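PDB 5GS8: beta-lactamase from Serratia marcescens, which probably hydrolyses beta-lactam antibiotics, opening the four-membered ring with water to give a substituted beta-amino acid. Local coordinates for residues Asp5-Ser10 with Phe33-Asn38; Asn82-Leu87 with Ser111-Cys116; Ser106-Ser111 with Ala213-Ser218; Asn231-Ile236 with Ala247-Asp252. All blocks are in the same frame, centred on the assembly; numbering follows the deposited sequence.

Contact 1 (Asp5-Ser10 with Phe33-Asn38); sequences DSLKNS and FKLNVN. With NA (sodium ion), chain R; NA (sodium ion), chain U.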
# COMPACT_ATOMS: atom_id res chain seq x y z
N ASP A 5 -5.73 -38.64 10.51
CA ASP A 5 -5.11 -38.47 11.82
C ASP A 5 -3.59 -38.35 11.69
O ASP A 5 -2.95 -37.51 12.34
CB ASP A 5 -5.44 -39.65 12.74
CG ASP A 5 -6.90 -39.69 13.17
OD1 ASP A 5 -7.67 -38.78 12.79
OD2 ASP A 5 -7.26 -40.63 13.92
N SER A 6 -3.00 -39.17 10.83
CA SER A 6 -1.57 -39.13 10.60
C SER A 6 -1.13 -37.85 9.89
O SER A 6 -0.07 -37.31 10.18
CB SER A 6 -1.12 -40.33 9.77
OG SER A 6 0.25 -40.21 9.47
N LEU A 7 -1.93 -37.40 8.92
CA LEU A 7 -1.69 -36.09 8.27
C LEU A 7 -1.75 -34.97 9.30
O LEU A 7 -0.87 -34.09 9.33
CB LEU A 7 -2.71 -35.84 7.16
CG LEU A 7 -2.67 -34.47 6.48
CD1 LEU A 7 -1.32 -34.26 5.82
CD2 LEU A 7 -3.78 -34.33 5.48
N LYS A 8 -2.77 -34.99 10.13
CA LYS A 8 -2.86 -34.03 11.22
C LYS A 8 -1.62 -34.04 12.12
O LYS A 8 -1.08 -33.00 12.49
CB LYS A 8 -4.12 -34.24 12.02
CG LYS A 8 -4.32 -33.24 13.10
CD LYS A 8 -5.73 -33.28 13.65
CE LYS A 8 -5.90 -32.25 14.74
NZ LYS A 8 -7.33 -32.12 15.05
N ASN A 9 -1.20 -35.23 12.56
CA ASN A 9 0.01 -35.33 13.38
C ASN A 9 1.25 -34.78 12.71
O ASN A 9 2.07 -34.14 13.38
CB ASN A 9 0.25 -36.78 13.84
CG ASN A 9 -0.88 -37.29 14.71
OD1 ASN A 9 -1.51 -36.52 15.42
ND2 ASN A 9 -1.16 -38.59 14.65
N SER A 10 1.39 -35.00 11.41
CA SER A 10 2.51 -34.45 10.65
C SER A 10 2.49 -32.94 10.67
O SER A 10 3.50 -32.30 10.93
CB SER A 10 2.48 -34.90 9.21
OG SER A 10 2.66 -36.31 9.16
N PHE A 33 -13.86 -35.44 3.47
CA PHE A 33 -12.61 -35.26 4.18
C PHE A 33 -12.67 -34.00 5.05
O PHE A 33 -13.23 -32.97 4.65
CB PHE A 33 -11.48 -35.11 3.14
CG PHE A 33 -10.13 -34.84 3.75
CD1 PHE A 33 -9.39 -35.89 4.31
CD2 PHE A 33 -9.57 -33.58 3.73
CE1 PHE A 33 -8.14 -35.68 4.84
CE2 PHE A 33 -8.32 -33.36 4.30
CZ PHE A 33 -7.62 -34.40 4.88
N LYS A 34 -12.09 -34.07 6.24
CA LYS A 34 -12.12 -32.95 7.16
C LYS A 34 -10.86 -33.00 8.02
O LYS A 34 -10.54 -34.06 8.58
CB LYS A 34 -13.39 -33.02 8.01
CG LYS A 34 -13.40 -32.07 9.20
CD LYS A 34 -14.77 -32.00 9.85
CE LYS A 34 -14.94 -33.08 10.90
NZ LYS A 34 -16.26 -32.97 11.59
N LEU A 35 -10.14 -31.87 8.14
CA LEU A 35 -8.98 -31.75 9.01
C LEU A 35 -8.96 -30.36 9.61
O LEU A 35 -9.16 -29.37 8.89
CB LEU A 35 -7.67 -32.03 8.23
CG LEU A 35 -6.33 -32.03 8.98
CD1 LEU A 35 -5.42 -33.07 8.32
CD2 LEU A 35 -5.70 -30.65 8.92
N ASN A 36 -8.76 -30.29 10.93
CA ASN A 36 -8.67 -29.02 11.65
C ASN A 36 -7.45 -29.05 12.57
O ASN A 36 -7.20 -30.06 13.25
CB ASN A 36 -9.91 -28.81 12.51
CG ASN A 36 -11.18 -28.59 11.69
OD1 ASN A 36 -11.21 -27.82 10.75
ND2 ASN A 36 -12.25 -29.29 12.08
N VAL A 37 -6.69 -27.96 12.60
CA VAL A 37 -5.60 -27.78 13.52
C VAL A 37 -5.68 -26.41 14.17
O VAL A 37 -5.82 -25.39 13.50
CB VAL A 37 -4.24 -27.91 12.79
CG1 VAL A 37 -3.11 -27.79 13.80
CG2 VAL A 37 -4.18 -29.23 12.03
N ASN A 38 -5.68 -26.38 15.50
CA ASN A 38 -5.69 -25.13 16.24
C ASN A 38 -6.89 -24.28 15.84
O ASN A 38 -6.83 -23.06 15.87
CB ASN A 38 -4.38 -24.36 16.11
CG ASN A 38 -3.19 -25.18 16.55
OD1 ASN A 38 -3.30 -26.04 17.44
ND2 ASN A 38 -2.06 -25.03 15.83
NA NA R . -7.99 -29.86 16.53
NA NA U . -16.04 -32.84 3.65
O HOH W 1 -5.40 -28.93 16.83

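Contact 2 (Asn82-Leu87 with Ser111-Cys116); sequences NTWSPL and SDNNGC. With SO4 (sulfate ion), chain C.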
# COMPACT_ATOMS: atom_id res chain seq x y z
N ASN A 82 -0.68 5.82 0.37
CA ASN A 82 0.10 5.03 1.33
C ASN A 82 -0.71 3.89 1.88
O ASN A 82 -0.72 3.61 3.06
CB ASN A 82 0.66 5.92 2.47
CG ASN A 82 1.87 5.32 3.19
OD1 ASN A 82 2.46 5.97 4.08
ND2 ASN A 82 2.27 4.14 2.81
N THR A 83 -1.41 3.22 0.96
CA THR A 83 -2.05 1.95 1.23
C THR A 83 -1.92 1.10 -0.02
O THR A 83 -1.87 1.64 -1.13
CB THR A 83 -3.53 2.13 1.68
OG1 THR A 83 -4.03 0.91 2.21
CG2 THR A 83 -4.44 2.58 0.53
N TRP A 84 -1.88 -0.22 0.13
CA TRP A 84 -1.79 -1.09 -1.03
C TRP A 84 -3.01 -0.88 -1.93
O TRP A 84 -4.16 -1.11 -1.49
CB TRP A 84 -1.72 -2.54 -0.57
CG TRP A 84 -1.94 -3.54 -1.65
CD1 TRP A 84 -3.09 -4.22 -1.88
CD2 TRP A 84 -1.01 -3.99 -2.66
NE1 TRP A 84 -2.96 -5.03 -2.99
CE2 TRP A 84 -1.67 -4.94 -3.44
CE3 TRP A 84 0.33 -3.71 -2.95
CZ2 TRP A 84 -1.08 -5.54 -4.55
CZ3 TRP A 84 0.90 -4.30 -4.08
CH2 TRP A 84 0.23 -5.29 -4.77
N SER A 85 -2.78 -0.51 -3.18
CA SER A 85 -3.89 -0.16 -4.07
C SER A 85 -3.48 -0.06 -5.53
O SER A 85 -3.13 1.02 -6.02
CB SER A 85 -4.57 1.14 -3.64
OG SER A 85 -5.73 1.43 -4.41
N PRO A 86 -3.52 -1.19 -6.23
CA PRO A 86 -3.30 -1.12 -7.68
C PRO A 86 -4.28 -0.21 -8.37
O PRO A 86 -3.89 0.46 -9.34
CB PRO A 86 -3.45 -2.56 -8.12
CG PRO A 86 -3.03 -3.35 -6.92
CD PRO A 86 -3.53 -2.56 -5.73
N LEU A 87 -5.54 -0.11 -7.90
CA LEU A 87 -6.45 0.83 -8.53
C LEU A 87 -5.96 2.26 -8.51
O LEU A 87 -6.12 3.03 -9.48
CB LEU A 87 -7.85 0.80 -7.88
CG LEU A 87 -8.83 -0.26 -8.26
CD1 LEU A 87 -10.07 -0.13 -7.36
CD2 LEU A 87 -9.20 -0.16 -9.74
N SER A 111 -6.27 -7.70 -4.33
CA SER A 111 -6.36 -7.31 -2.92
C SER A 111 -6.41 -5.81 -2.68
O SER A 111 -5.98 -5.31 -1.62
CB SER A 111 -5.23 -7.96 -2.11
OG SER A 111 -5.67 -8.16 -0.78
N ASP A 112 -7.00 -5.04 -3.58
CA ASP A 112 -7.01 -3.60 -3.42
C ASP A 112 -7.64 -3.14 -2.12
O ASP A 112 -8.79 -3.47 -1.82
CB ASP A 112 -7.70 -2.94 -4.61
CG ASP A 112 -7.29 -1.51 -4.76
OD1 ASP A 112 -7.77 -0.68 -3.97
OD2 ASP A 112 -6.44 -1.21 -5.59
N ASN A 113 -6.94 -2.31 -1.37
CA ASN A 113 -7.47 -1.84 -0.07
C ASN A 113 -8.54 -0.75 -0.28
O ASN A 113 -9.51 -0.65 0.47
CB ASN A 113 -6.36 -1.28 0.82
CG ASN A 113 -5.52 -2.36 1.46
OD1 ASN A 113 -5.85 -3.54 1.42
ND2 ASN A 113 -4.38 -1.96 2.02
N ASN A 114 -8.34 0.10 -1.30
CA ASN A 114 -9.32 1.15 -1.58
C ASN A 114 -10.58 0.56 -2.24
O ASN A 114 -11.70 0.95 -1.89
CB ASN A 114 -8.71 2.24 -2.48
CG ASN A 114 -7.74 3.09 -1.74
OD1 ASN A 114 -7.98 3.45 -0.60
ND2 ASN A 114 -6.59 3.37 -2.35
N GLY A 115 -10.40 -0.39 -3.15
CA GLY A 115 -11.57 -1.08 -3.72
C GLY A 115 -12.42 -1.71 -2.65
O GLY A 115 -13.64 -1.64 -2.67
N CYS A 116 -11.77 -2.33 -1.67
CA CYS A 116 -12.47 -2.94 -0.57
C CYS A 116 -13.39 -1.93 0.13
O CYS A 116 -14.56 -2.18 0.30
CB CYS A 116 -11.42 -3.49 0.40
SG CYS A 116 -12.05 -4.11 1.97
S SO4 C . -3.03 -8.96 1.16
O1 SO4 C . -3.51 -8.53 2.56
O2 SO4 C . -3.26 -7.75 0.32
O3 SO4 C . -3.82 -10.12 0.68
O4 SO4 C . -1.67 -9.30 1.06

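Contact 3 (Ser106-Ser111 with Ala213-Ser218); sequences STVSHS and AHKTGS. With NA (sodium ion), chain L; SO4 (sulfate ion), chain C.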
# COMPACT_ATOMS: atom_id res chain seq x y z
N SER A 106 -10.23 -6.05 -8.93
CA SER A 106 -9.06 -5.46 -8.25
C SER A 106 -9.04 -5.78 -6.76
O SER A 106 -7.99 -6.11 -6.20
CB SER A 106 -9.05 -3.97 -8.43
OG SER A 106 -7.76 -3.49 -8.00
N THR A 107 -10.22 -5.75 -6.16
CA THR A 107 -10.33 -5.98 -4.70
C THR A 107 -9.99 -7.43 -4.34
O THR A 107 -9.35 -7.70 -3.32
CB THR A 107 -11.75 -5.60 -4.23
OG1 THR A 107 -11.98 -4.20 -4.51
CG2 THR A 107 -11.90 -5.83 -2.76
N VAL A 108 -10.45 -8.38 -5.13
CA VAL A 108 -10.26 -9.78 -4.84
C VAL A 108 -8.93 -10.25 -5.40
O VAL A 108 -8.05 -10.71 -4.66
CB VAL A 108 -11.41 -10.64 -5.38
CG1 VAL A 108 -11.13 -12.13 -5.19
CG2 VAL A 108 -12.71 -10.27 -4.70
N SER A 109 -8.79 -10.20 -6.72
CA SER A 109 -7.56 -10.78 -7.36
C SER A 109 -6.29 -10.04 -6.99
O SER A 109 -5.23 -10.65 -6.93
CB SER A 109 -7.68 -10.79 -8.91
OG SER A 109 -8.89 -11.43 -9.31
N HIS A 110 -6.37 -8.71 -6.84
CA HIS A 110 -5.22 -7.90 -6.51
C HIS A 110 -5.28 -7.31 -5.11
O HIS A 110 -4.43 -6.51 -4.74
CB HIS A 110 -5.06 -6.80 -7.59
CG HIS A 110 -4.57 -7.31 -8.91
ND1 HIS A 110 -5.37 -7.92 -9.85
CD2 HIS A 110 -3.31 -7.31 -9.43
CE1 HIS A 110 -4.64 -8.32 -10.88
NE2 HIS A 110 -3.39 -7.95 -10.65
N SER A 111 -6.27 -7.70 -4.33
CA SER A 111 -6.36 -7.31 -2.92
C SER A 111 -6.41 -5.81 -2.68
O SER A 111 -5.98 -5.31 -1.62
CB SER A 111 -5.23 -7.96 -2.11
OG SER A 111 -5.67 -8.16 -0.78
N ALA A 213 -8.08 -21.35 -6.52
CA ALA A 213 -8.98 -20.19 -6.44
C ALA A 213 -8.85 -19.67 -5.02
O ALA A 213 -9.25 -20.35 -4.08
CB ALA A 213 -10.41 -20.65 -6.69
N HIS A 214 -8.19 -18.53 -4.85
CA HIS A 214 -7.82 -18.15 -3.49
C HIS A 214 -7.81 -16.67 -3.23
O HIS A 214 -7.86 -15.85 -4.13
CB HIS A 214 -6.46 -18.75 -3.13
CG HIS A 214 -5.29 -18.11 -3.82
ND1 HIS A 214 -4.36 -17.35 -3.15
CD2 HIS A 214 -4.92 -18.09 -5.12
CE1 HIS A 214 -3.46 -16.89 -4.00
NE2 HIS A 214 -3.79 -17.30 -5.22
N LYS A 215 -7.72 -16.35 -1.95
CA LYS A 215 -7.61 -14.98 -1.44
C LYS A 215 -6.64 -14.90 -0.28
O LYS A 215 -6.79 -15.62 0.69
CB LYS A 215 -8.97 -14.45 -1.01
CG LYS A 215 -8.96 -13.02 -0.52
CD LYS A 215 -8.86 -12.02 -1.66
CE LYS A 215 -8.25 -10.69 -1.25
NZ LYS A 215 -6.80 -10.79 -0.97
N THR A 216 -5.64 -14.04 -0.42
CA THR A 216 -4.63 -13.87 0.60
C THR A 216 -5.09 -12.89 1.68
O THR A 216 -6.03 -12.10 1.49
CB THR A 216 -3.33 -13.33 -0.07
OG1 THR A 216 -3.65 -12.16 -0.81
CG2 THR A 216 -2.79 -14.36 -0.98
N GLY A 217 -4.33 -12.82 2.77
CA GLY A 217 -4.43 -11.70 3.71
C GLY A 217 -3.08 -11.52 4.39
O GLY A 217 -2.43 -12.53 4.74
N SER A 218 -2.73 -10.27 4.65
CA SER A 218 -1.40 -9.94 5.24
C SER A 218 -1.53 -8.71 6.13
O SER A 218 -2.12 -7.70 5.72
CB SER A 218 -0.38 -9.64 4.18
OG SER A 218 -0.32 -10.64 3.18
NA NA L . -1.59 -16.39 -6.74
S SO4 C . -3.03 -8.96 1.16
O1 SO4 C . -3.51 -8.53 2.56
O2 SO4 C . -3.26 -7.75 0.32
O3 SO4 C . -3.82 -10.12 0.68
O4 SO4 C . -1.67 -9.30 1.06
O HOH W 2 -5.86 -11.80 -3.29
O HOH W 3 -0.34 -16.48 -9.32

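Contact 4 (Asn231-Ile236 with Ala247-Asp252); sequences NDIGII and AVYVSD. With NA (sodium ion), chain H; NA (sodium ion), chain S.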
# COMPACT_ATOMS: atom_id res chain seq x y z
N ASN A 231 -1.90 -15.03 5.69
CA ASN A 231 -3.03 -15.97 5.50
C ASN A 231 -3.20 -16.29 4.02
O ASN A 231 -2.82 -15.48 3.16
CB ASN A 231 -4.37 -15.39 5.97
CG ASN A 231 -4.33 -14.86 7.39
OD1 ASN A 231 -3.57 -15.36 8.26
ND2 ASN A 231 -5.16 -13.83 7.63
N ASP A 232 -3.84 -17.42 3.74
CA ASP A 232 -4.29 -17.72 2.37
C ASP A 232 -5.41 -18.76 2.49
O ASP A 232 -5.28 -19.73 3.27
CB ASP A 232 -3.12 -18.23 1.52
CG ASP A 232 -3.37 -18.16 0.01
OD1 ASP A 232 -4.30 -17.43 -0.42
OD2 ASP A 232 -2.57 -18.75 -0.75
N ILE A 233 -6.49 -18.55 1.74
CA ILE A 233 -7.69 -19.38 1.81
C ILE A 233 -8.15 -19.66 0.39
O ILE A 233 -7.99 -18.80 -0.49
CB ILE A 233 -8.84 -18.71 2.63
CG1 ILE A 233 -9.51 -17.55 1.88
CG2 ILE A 233 -8.32 -18.22 3.98
CD1 ILE A 233 -10.82 -17.07 2.52
N GLY A 234 -8.62 -20.86 0.13
CA GLY A 234 -9.09 -21.11 -1.24
C GLY A 234 -9.60 -22.50 -1.47
O GLY A 234 -9.78 -23.30 -0.57
N ILE A 235 -9.87 -22.76 -2.74
CA ILE A 235 -10.34 -24.06 -3.22
C ILE A 235 -9.41 -24.54 -4.28
O ILE A 235 -9.06 -23.78 -5.21
CB ILE A 235 -11.76 -24.00 -3.82
CG1 ILE A 235 -12.75 -23.32 -2.90
CG2 ILE A 235 -12.22 -25.41 -4.19
CD1 ILE A 235 -13.05 -21.89 -3.28
N ILE A 236 -8.91 -25.76 -4.12
CA ILE A 236 -7.90 -26.33 -4.99
C ILE A 236 -8.47 -27.52 -5.76
O ILE A 236 -9.23 -28.31 -5.22
CB ILE A 236 -6.70 -26.73 -4.15
CG1 ILE A 236 -6.19 -25.47 -3.42
CG2 ILE A 236 -5.63 -27.41 -4.97
CD1 ILE A 236 -4.94 -25.59 -2.62
N ALA A 247 -7.84 -23.46 4.40
CA ALA A 247 -7.56 -22.13 4.94
C ALA A 247 -6.42 -22.23 5.93
O ALA A 247 -6.41 -23.14 6.78
CB ALA A 247 -8.79 -21.57 5.59
N VAL A 248 -5.38 -21.42 5.73
CA VAL A 248 -4.26 -21.37 6.65
C VAL A 248 -4.04 -19.94 7.14
O VAL A 248 -3.94 -18.99 6.34
CB VAL A 248 -2.98 -21.94 6.05
CG1 VAL A 248 -1.86 -21.91 7.08
CG2 VAL A 248 -3.20 -23.34 5.48
N TYR A 249 -3.98 -19.78 8.47
CA TYR A 249 -3.76 -18.50 9.12
C TYR A 249 -2.51 -18.58 9.94
O TYR A 249 -2.45 -19.29 10.94
CB TYR A 249 -4.95 -18.17 10.03
CG TYR A 249 -6.23 -18.07 9.29
CD1 TYR A 249 -7.03 -19.20 9.05
CD2 TYR A 249 -6.69 -16.84 8.83
CE1 TYR A 249 -8.21 -19.10 8.33
CE2 TYR A 249 -7.85 -16.76 8.04
CZ TYR A 249 -8.58 -17.88 7.80
OH TYR A 249 -9.74 -17.75 7.07
N VAL A 250 -1.44 -17.96 9.49
CA VAL A 250 -0.22 -17.86 10.30
C VAL A 250 -0.29 -16.58 11.09
O VAL A 250 -0.13 -15.47 10.52
CB VAL A 250 1.02 -17.87 9.41
CG1 VAL A 250 2.28 -17.81 10.26
CG2 VAL A 250 1.06 -19.11 8.53
N SER A 251 -0.64 -16.69 12.38
CA SER A 251 -0.90 -15.50 13.20
C SER A 251 0.17 -15.23 14.25
O SER A 251 0.91 -16.13 14.66
CB SER A 251 -2.29 -15.53 13.85
OG SER A 251 -2.28 -16.44 14.96
N ASP A 252 0.25 -13.97 14.63
CA ASP A 252 1.11 -13.53 15.72
C ASP A 252 2.50 -14.13 15.64
O ASP A 252 3.03 -14.81 16.58
CB ASP A 252 0.41 -13.77 17.04
CG ASP A 252 -0.84 -12.93 17.19
OD1 ASP A 252 -0.98 -11.93 16.44
OD2 ASP A 252 -1.58 -13.18 18.17
NA NA H . -1.44 -19.19 -3.23
NA NA S . 5.31 -15.15 18.22
O HOH W 4 5.61 -17.94 19.06
O HOH W 5 4.57 -14.13 20.57

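Contact 1 (Asp5-Ser10 with Phe33-Asn38)
Leu7 and Lys8 of the N-terminal helix 4-15 lie against Leu35 on strand 34-37, at one edge of the five-stranded antiparallel sheet of the class A beta-lactamase fold. The helix runs nearly along the strand, at an angle of 26° between their directions, and the two axes approach to 9.1 Å, a separation that leucine side chains span well. Leu35 points its CB at the helix, and its CD1 does the touching: it sits 3.5 Å from CD2 of Leu7, close to CG of the same residue and to the backbone N of Lys8. The two leucines cross at about a right angle, so one methyl of Leu35 rests against the branch of Leu7. The same CD2 of Leu7 also meets the edge of the Phe33 ring, near its plane, 3.9 Å from CZ. Helix 257-276 also covers this layer, Tyr274 touching Leu7 and Leu275 touching Phe33.

Lys8 serves both halves of the contact because its long chain is apolar up to the amine. With CG opposite the backbone N (chi1 -177°) and every later torsion extended, the chain stretches out across the strand, its CG passing CG2 of Val37 at 4.2 Å in the opposite sense. The amine ends beside partly exposed Asn36, near Glu39 and a modelled sodium ion, an assignment that is doubtful next to a lysine amine. There NZ of Lys8 is 2.7 Å from the backbone O of Asn36 and 2.8 Å from that sodium.

Contact 2 (Asn82-Leu87 with Ser111-Cys116)
Asp112 OD2 takes the backbone N-H of Leu87 at 2.7 Å, nearly along the C-O axis of the carboxylate and with an N-H...O angle of 164°. Asp112 is the middle residue of what corresponds to the SDN motif of class A beta-lactamases, Ser111-Asp112-Asn113, and it works at the starts of two helices. Its other oxygen, OD1, accepts from Gly115 N at 2.8 Å, on the anti side but 31° out of the carboxylate plane, capping helix 113-123, while Leu87 N belongs to the first turn of helix 86-90. A carboxylate suits the place because both helix starts present N-H groups and partial positive charge, which would probably favour its ionised form. Ser85 sits at the N-cap of helix 86-90; its OG lies within 3.0 Å of both Asp112 oxygens, accepts from Lys88 N just beyond, and receives a weak bond from Asn114 ND2, whose stronger partner is the backbone O of Gln80.

Asn113 ties the other flank down twice. Its backbone N donates to Trp84 O at 3.0 Å, and its ND2 reaches Thr83 OG1 at 2.9 Å with the acceptor lying in the amide plane, the bond nearly straight at 169°. That leaves Asn113 OD1 for Lys50 NZ, which also holds Ser111 O. The Trp84 indole lies against Pro86 CD on one face, and Lys88 of the second subunit makes a cation-pi contact with it. NE1 bonds to His110 O, and at the ring edge CD1 of Trp84 comes to 3.1 Å from Ser111 O.

Contact 3 (Ser106-Ser111 with Ala213-Ser218)
Lys215 reaches from strand 212-218 to the end of helix 100-109, meeting the backbone of Val108 on the way and the side chain of Ser111 at its tip. From CB the chain first leaves opposite its own backbone N, then bends at chi2 (76°), which brings CD up to the oxygen end of the Val108 carbonyl. There CD has the polar Val108 O at 3.4 Å on one hand and, as its apolar neighbour, the CG1 methyl of that valine, 4.2 Å off. CE keeps the same distance from the carbonyl oxygen as CD and comes to 3.8 Å from Thr107 O.

A second bend, at chi4, turns NZ of Lys215 to Ser111 OG at 2.9 Å. Lys215-Thr216-Gly217 is the KTG motif expected on this strand in class A enzymes, and the hydroxyl it meets belongs to the SDN motif. The buried ammonium also donates to Thr216 O at 2.9 Å and to a water at 2.7 Å that in turn donates to Val108 O, three acceptors for three N-H bonds.

Beyond the amine lies a sulfate, probably from the crystallisation liquor. Ser111 OG gives its proton to sulfate O2, Thr216 OG1 to O3 and Ser218 OG to O4 at 2.8 Å; Ser47 OG binds it too. NZ of Lys215 stands 3.5 Å from O3.

Contact 4 (Asn231-Ile236 with Ala247-Asp252)
Asn231 and Tyr249 face each other across the hairpin of strands 227-237 and 243-253, in the sheet common to class A beta-lactamases. Their non-hydrogen-bonded pairing brings the side chains tightly together: CG of Asn231 lies 3.4 Å from CD2 of Tyr249, the amide turned 61° from the ring. On the same face Ile233 pairs with the small Ala247, whose methyl lets Ile233 CG2 lean in, 3.7 Å from Ala247 CB and 3.4 Å from Tyr249 OH. That hydroxyl is bonded to Thr167 of helix 164-175, and Asn231 ND2 to Pro44 O. Between these pairs, Asp232 and Val248 exchange two backbone hydrogen bonds, each 3.0 Å long.

The partnership thins toward Asp252. The side chains of Val250 and Ser251 stay more than 5 Å from the other segment, though Val250 N lies 3.6 Å from Asn231 OD1. Partly exposed Asp252 gives its O to a sodium ion that also carries two waters.

On the face opposite Tyr249, Asp232 turns its carboxylate away from Val248. Its OD1 binds His214 ND1, and OD2 takes Leu202 N and a sodium ion at 2.8 Å. Two N-H donors and a cation around a buried carboxylate would probably keep it ionised.

Overall arrangement
Contacts 2, 3 and 4 run from the helical side of the chain into the sheet, past the sulfate site that probably marks the active site. Contacts 2 and 3 share Ser111, their centres 11 Å apart, and Asp112 N, 3.0 Å from Ser106 O and probably hydrogen-bonded to it, joins them again; both also touch the second subunit. Contact 3 meets contact 4, 12 Å between centres, where strand 212-218 pairs with strand 227-237 through Gly217 O and Asn231 N. Contact 1 lies at the other edge of the same sheet, its centre 15 Å from that of contact 4 and 35 Å from that of contact 2, which lies on the opposite side of the chain's centre.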